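Local coordinates for protein glucosamine kinase (Streptacidiphilus jiangxiensis, PDB 6HWJ) that phosphorylates D-glucosamine to D-glucosamine 6-phosphate with ATP and magnesium, and acts more weakly on glucose, at residues Pro293-Ile306 against Arg332-Leu346. Numbering follows the deposited sequence.
With MG (magnesium ion), chain C.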
loop_
_atom_site.group_PDB
_atom_site.type_symbol
_atom_site.label_atom_id
_atom_site.label_comp_id
_atom_site.label_asym_id
_atom_site.label_seq_id
_atom_site.Cartn_x
_atom_site.Cartn_y
_atom_site.Cartn_z
ATOM N N PRO A 293 17.152 12.967 -0.536
ATOM C CA PRO A 293 16.726 12.308 0.711
ATOM C C PRO A 293 15.739 11.180 0.465
ATOM O O PRO A 293 14.757 11.340 -0.267
ATOM C CB PRO A 293 16.083 13.447 1.518
ATOM C CG PRO A 293 15.585 14.396 0.472
ATOM C CD PRO A 293 16.608 14.336 -0.655
ATOM N N LEU A 294 15.999 10.040 1.097
ATOM C CA LEU A 294 15.048 8.925 1.137
ATOM C C LEU A 294 14.411 8.854 2.523
ATOM O O LEU A 294 15.109 8.996 3.541
ATOM C CB LEU A 294 15.731 7.601 0.819
ATOM C CG LEU A 294 16.695 7.612 -0.387
ATOM C CD1 LEU A 294 17.418 6.265 -0.511
ATOM C CD2 LEU A 294 15.919 7.949 -1.640
ATOM N N ILE A 295 13.097 8.628 2.552
ATOM C CA ILE A 295 12.323 8.526 3.787
ATOM C C ILE A 295 11.427 7.292 3.707
ATOM O O ILE A 295 11.281 6.671 2.658
ATOM C CB ILE A 295 11.458 9.781 4.056
ATOM C CG1 ILE A 295 10.468 10.013 2.922
ATOM C CG2 ILE A 295 12.347 11.028 4.256
ATOM C CD1 ILE A 295 9.341 10.973 3.278
ATOM N N ASP A 296 10.827 6.941 4.839
ATOM C CA ASP A 296 9.708 5.996 4.831
ATOM C C ASP A 296 8.578 6.587 3.986
ATOM O O ASP A 296 8.130 7.713 4.242
ATOM C CB ASP A 296 9.215 5.743 6.264
ATOM C CG ASP A 296 10.254 5.047 7.140
ATOM O OD1 ASP A 296 11.338 4.659 6.651
ATOM O OD2 ASP A 296 9.994 4.908 8.348
ATOM N N VAL A 297 8.119 5.843 2.981
ATOM C CA VAL A 297 7.095 6.325 2.073
ATOM C C VAL A 297 5.912 5.352 2.093
ATOM O O VAL A 297 5.980 4.270 2.665
ATOM C CB VAL A 297 7.608 6.511 0.628
ATOM C CG1 VAL A 297 8.690 7.586 0.564
ATOM C CG2 VAL A 297 8.121 5.198 0.049
ATOM N N HIS A 298 4.815 5.770 1.461
ATOM C CA HIS A 298 3.702 4.857 1.215
ATOM C C HIS A 298 4.128 3.747 0.262
ATOM O O HIS A 298 3.966 2.553 0.560
ATOM C CB HIS A 298 2.492 5.621 0.644
ATOM C CG HIS A 298 1.284 4.765 0.430
ATOM N ND1 HIS A 298 1.183 3.861 -0.611
ATOM C CD2 HIS A 298 0.126 4.653 1.144
ATOM C CE1 HIS A 298 0.019 3.229 -0.532
ATOM N NE2 HIS A 298 -0.642 3.689 0.524
ATOM N N GLY A 299 4.656 4.119 -0.906
ATOM C CA GLY A 299 5.313 3.174 -1.788
ATOM C C GLY A 299 4.422 2.522 -2.822
ATOM O O GLY A 299 4.938 1.826 -3.704
ATOM N N ASP A 300 3.117 2.723 -2.742
ATOM C CA ASP A 300 2.188 2.185 -3.739
ATOM C C ASP A 300 1.009 3.148 -3.810
ATOM O O ASP A 300 -0.154 2.768 -3.641
ATOM C CB ASP A 300 1.767 0.762 -3.381
ATOM C CG ASP A 300 0.907 0.114 -4.456
ATOM O OD1 ASP A 300 1.052 0.474 -5.635
ATOM O OD2 ASP A 300 0.077 -0.748 -4.098
ATOM N N PHE A 301 1.320 4.423 -4.030
ATOM C CA PHE A 301 0.420 5.537 -3.739
ATOM C C PHE A 301 -0.304 5.941 -5.008
ATOM O O PHE A 301 0.336 6.288 -6.009
ATOM C CB PHE A 301 1.236 6.695 -3.153
ATOM C CG PHE A 301 0.421 7.731 -2.436
ATOM C CD1 PHE A 301 -0.406 7.387 -1.382
ATOM C CD2 PHE A 301 0.523 9.057 -2.789
ATOM C CE1 PHE A 301 -1.137 8.346 -0.725
ATOM C CE2 PHE A 301 -0.219 10.020 -2.126
ATOM C CZ PHE A 301 -1.043 9.655 -1.085
ATOM N N HIS A 302 -1.634 5.904 -4.963
ATOM C CA HIS A 302 -2.476 6.273 -6.097
ATOM C C HIS A 302 -3.893 6.434 -5.567
ATOM O O HIS A 302 -4.174 6.140 -4.396
ATOM C CB HIS A 302 -2.392 5.231 -7.218
ATOM C CG HIS A 302 -2.774 3.849 -6.796
ATOM N ND1 HIS A 302 -4.080 3.447 -6.676
ATOM C CD2 HIS A 302 -2.018 2.768 -6.477
ATOM C CE1 HIS A 302 -4.118 2.176 -6.299
ATOM N NE2 HIS A 302 -2.876 1.742 -6.166
ATOM N N VAL A 303 -4.796 6.898 -6.438
ATOM C CA VAL A 303 -6.128 7.278 -5.953
ATOM C C VAL A 303 -6.878 6.077 -5.417
ATOM O O VAL A 303 -7.796 6.224 -4.615
ATOM C CB VAL A 303 -6.968 7.975 -7.052
ATOM C CG1 VAL A 303 -6.263 9.197 -7.566
ATOM C CG2 VAL A 303 -7.308 6.990 -8.174
ATOM N N GLY A 304 -6.545 4.871 -5.885
ATOM C CA GLY A 304 -7.184 3.671 -5.360
ATOM C C GLY A 304 -6.863 3.379 -3.913
ATOM O O GLY A 304 -7.517 2.516 -3.326
ATOM N N GLN A 305 -5.855 4.044 -3.343
ATOM C CA GLN A 305 -5.480 3.851 -1.951
ATOM C C GLN A 305 -6.116 4.905 -1.051
ATOM O O GLN A 305 -5.794 4.967 0.137
ATOM C CB GLN A 305 -3.965 3.906 -1.778
ATOM C CG GLN A 305 -3.155 3.076 -2.777
ATOM C CD GLN A 305 -3.303 1.588 -2.564
ATOM O OE1 GLN A 305 -4.358 1.099 -2.133
ATOM N NE2 GLN A 305 -2.226 0.841 -2.854
ATOM N N ILE A 306 -6.975 5.761 -1.601
ATOM C CA ILE A 306 -7.602 6.840 -0.830
ATOM C C ILE A 306 -9.095 6.569 -0.744
ATOM O O ILE A 306 -9.800 6.581 -1.765
ATOM C CB ILE A 306 -7.340 8.225 -1.448
ATOM C CG1 ILE A 306 -5.841 8.444 -1.707
ATOM C CG2 ILE A 306 -7.901 9.309 -0.516
ATOM C CD1 ILE A 306 -4.981 8.558 -0.457
ATOM N N ARG A 332 13.493 2.639 2.345
ATOM C CA ARG A 332 13.187 4.043 2.125
ATOM C C ARG A 332 13.349 4.411 0.657
ATOM O O ARG A 332 14.177 3.842 -0.059
ATOM C CB ARG A 332 14.084 4.913 2.989
ATOM C CG ARG A 332 13.859 4.714 4.462
ATOM C CD ARG A 332 14.779 5.588 5.293
ATOM N NE ARG A 332 14.280 5.742 6.665
ATOM C CZ ARG A 332 14.982 6.279 7.661
ATOM N NH1 ARG A 332 16.205 6.713 7.452
ATOM N NH2 ARG A 332 14.447 6.373 8.863
ATOM N N GLN A 333 12.543 5.377 0.220
ATOM C CA GLN A 333 12.503 5.845 -1.157
ATOM C C GLN A 333 12.360 7.367 -1.147
ATOM O O GLN A 333 12.040 7.950 -0.098
ATOM C CB GLN A 333 11.325 5.225 -1.911
ATOM C CG GLN A 333 11.276 3.680 -1.905
ATOM C CD GLN A 333 12.358 3.058 -2.769
ATOM O OE1 GLN A 333 13.083 3.759 -3.465
ATOM N NE2 GLN A 333 12.463 1.729 -2.730
ATOM N N PRO A 334 12.526 8.043 -2.292
ATOM C CA PRO A 334 12.235 9.481 -2.337
ATOM C C PRO A 334 10.751 9.745 -2.119
ATOM O O PRO A 334 9.900 9.040 -2.649
ATOM C CB PRO A 334 12.658 9.899 -3.753
ATOM C CG PRO A 334 13.461 8.743 -4.281
ATOM C CD PRO A 334 12.907 7.521 -3.612
ATOM N N ALA A 335 10.453 10.799 -1.365
ATOM C CA ALA A 335 9.070 11.236 -1.217
ATOM C C ALA A 335 8.445 11.556 -2.570
ATOM O O ALA A 335 7.242 11.327 -2.773
ATOM C CB ALA A 335 8.997 12.456 -0.295
ATOM N N ALA A 336 9.241 12.051 -3.516
ATOM C CA ALA A 336 8.711 12.353 -4.834
ATOM C C ALA A 336 8.118 11.125 -5.510
ATOM O O ALA A 336 7.285 11.266 -6.415
ATOM C CB ALA A 336 9.800 12.962 -5.715
ATOM N N LEU A 337 8.520 9.921 -5.100
ATOM C CA LEU A 337 7.913 8.719 -5.649
ATOM C C LEU A 337 6.414 8.670 -5.359
ATOM O O LEU A 337 5.603 8.387 -6.253
ATOM C CB LEU A 337 8.611 7.477 -5.083
ATOM C CG LEU A 337 7.994 6.152 -5.538
ATOM C CD1 LEU A 337 8.262 5.924 -7.028
ATOM C CD2 LEU A 337 8.553 4.973 -4.715
ATOM N N ASP A 338 6.015 8.930 -4.106
ATOM C CA ASP A 338 4.582 9.005 -3.802
ATOM C C ASP A 338 3.932 10.129 -4.590
ATOM O O ASP A 338 2.782 10.006 -5.040
ATOM C CB ASP A 338 4.331 9.229 -2.311
ATOM C CG ASP A 338 4.669 8.018 -1.444
ATOM O OD1 ASP A 338 4.729 6.870 -1.947
ATOM O OD2 ASP A 338 4.852 8.236 -0.223
ATOM N N VAL A 339 4.634 11.261 -4.717
ATOM C CA VAL A 339 4.071 12.421 -5.411
ATOM C C VAL A 339 3.719 12.052 -6.842
ATOM O O VAL A 339 2.601 12.306 -7.299
ATOM C CB VAL A 339 5.050 13.604 -5.363
ATOM C CG1 VAL A 339 4.616 14.692 -6.304
ATOM C CG2 VAL A 339 5.184 14.141 -3.940
ATOM N N VAL A 340 4.661 11.422 -7.563
ATOM C CA VAL A 340 4.404 11.097 -8.958
ATOM C C VAL A 340 3.375 9.990 -9.071
ATOM O O VAL A 340 2.621 9.936 -10.047
ATOM C CB VAL A 340 5.701 10.719 -9.704
ATOM C CG1 VAL A 340 6.681 11.884 -9.695
ATOM C CG2 VAL A 340 6.323 9.451 -9.136
ATOM N N GLY A 341 3.343 9.074 -8.115
ATOM C CA GLY A 341 2.295 8.049 -8.114
ATOM C C GLY A 341 0.902 8.665 -8.093
ATOM O O GLY A 341 0.022 8.265 -8.855
ATOM N N MET A 342 0.697 9.676 -7.256
ATOM C CA MET A 342 -0.626 10.288 -7.154
ATOM C C MET A 342 -0.918 11.198 -8.339
ATOM O O MET A 342 -2.026 11.160 -8.879
ATOM C CB MET A 342 -0.766 11.054 -5.834
ATOM C CG MET A 342 -2.178 11.531 -5.549
ATOM S SD MET A 342 -3.395 10.186 -5.542
ATOM C CE MET A 342 -2.964 9.334 -4.026
ATOM N N THR A 343 0.058 11.993 -8.794
ATOM C CA THR A 343 -0.213 12.879 -9.926
ATOM C C THR A 343 -0.430 12.068 -11.200
ATOM O O THR A 343 -1.286 12.418 -12.018
ATOM C CB THR A 343 0.916 13.896 -10.142
ATOM O OG1 THR A 343 2.154 13.212 -10.366
ATOM C CG2 THR A 343 1.054 14.819 -8.941
ATOM N N ALA A 344 0.356 11.003 -11.403
ATOM C CA ALA A 344 0.080 10.090 -12.507
ATOM C C ALA A 344 -1.338 9.514 -12.389
ATOM O O ALA A 344 -2.093 9.475 -13.367
ATOM C CB ALA A 344 1.101 8.954 -12.523
ATOM N N SER A 345 -1.702 9.043 -11.190
ATOM C CA SER A 345 -3.026 8.471 -10.974
ATOM C C SER A 345 -4.137 9.471 -11.320
ATOM O O SER A 345 -5.137 9.104 -11.945
ATOM C CB SER A 345 -3.151 8.015 -9.520
ATOM O OG SER A 345 -4.306 7.233 -9.324
ATOM N N LEU A 346 -3.967 10.735 -10.940
ATOM C CA LEU A 346 -4.964 11.755 -11.260
ATOM C C LEU A 346 -5.078 11.956 -12.763
ATOM O O LEU A 346 -6.185 12.075 -13.305
ATOM C CB LEU A 346 -4.611 13.073 -10.581
ATOM C CG LEU A 346 -4.755 13.054 -9.047
ATOM C CD1 LEU A 346 -4.185 14.299 -8.427
ATOM C CD2 LEU A 346 -6.206 12.877 -8.645
HETATM MG MG MG C . -4.900 -0.904 -2.295
HETATM O O HOH W 1 12.351 12.013 0.349
HETATM O O HOH W 2 4.166 5.368 -4.361
HETATM O O HOH W 3 -6.566 -0.147 -3.536
HETATM O O HOH W 4 -6.273 -0.577 -0.820
HETATM O O HOH W 5 -6.062 -2.737 -2.350
#
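The loop that corresponds to the catalytic loop of aminoglycoside phosphotransferase-like kinases, with the sequence HGDFHxGQ, lies along the first turns of helix 335-356, where Asp338 grips the backbone of His298 and Gly299. Its carboxylate accepts both successive amides on syn lone pairs, OD2 from His298 N at 3.0 Å and OD1 from Gly299 N at 2.9 Å. A water bound to OD1 also receives the N-H of Phe301, while His230 of helix 212-234 bonds to OD2. The ring of Phe301 presents its edge to the backbone carbonyl of Asp338, with CD2 3.3 Å from O. One turn on, Met342 folds back on itself through two successive bends (chi2 56°, chi3 71°), which curl its methyl over one face of that ring, CE lying 3.5 Å from the ring centroid in a CH-pi contact. The same methyl meets CG1 of Ile306. Further along, Ser345 OG takes a nearly straight bond (174°) from Val303 N at 2.9 Å. At the other end, Ile295 and Gln333 form an antiparallel hydrogen-bonded pair, and Arg332 NE forms a salt bridge with Asp296 OD1 at 3.1 Å, approaching from above the carboxylate plane; Arg236 pairs with OD2, and Thr239 OG1 is hydrogen-bonded to Arg332 NH1. The helix thus anchors the loop through main-chain N-H groups at His298, Gly299 and Val303, a restraint consistent with positioning Asp300, which binds D-glucosamine, and Gln305, whose OE1 coordinates magnesium together with Asp317.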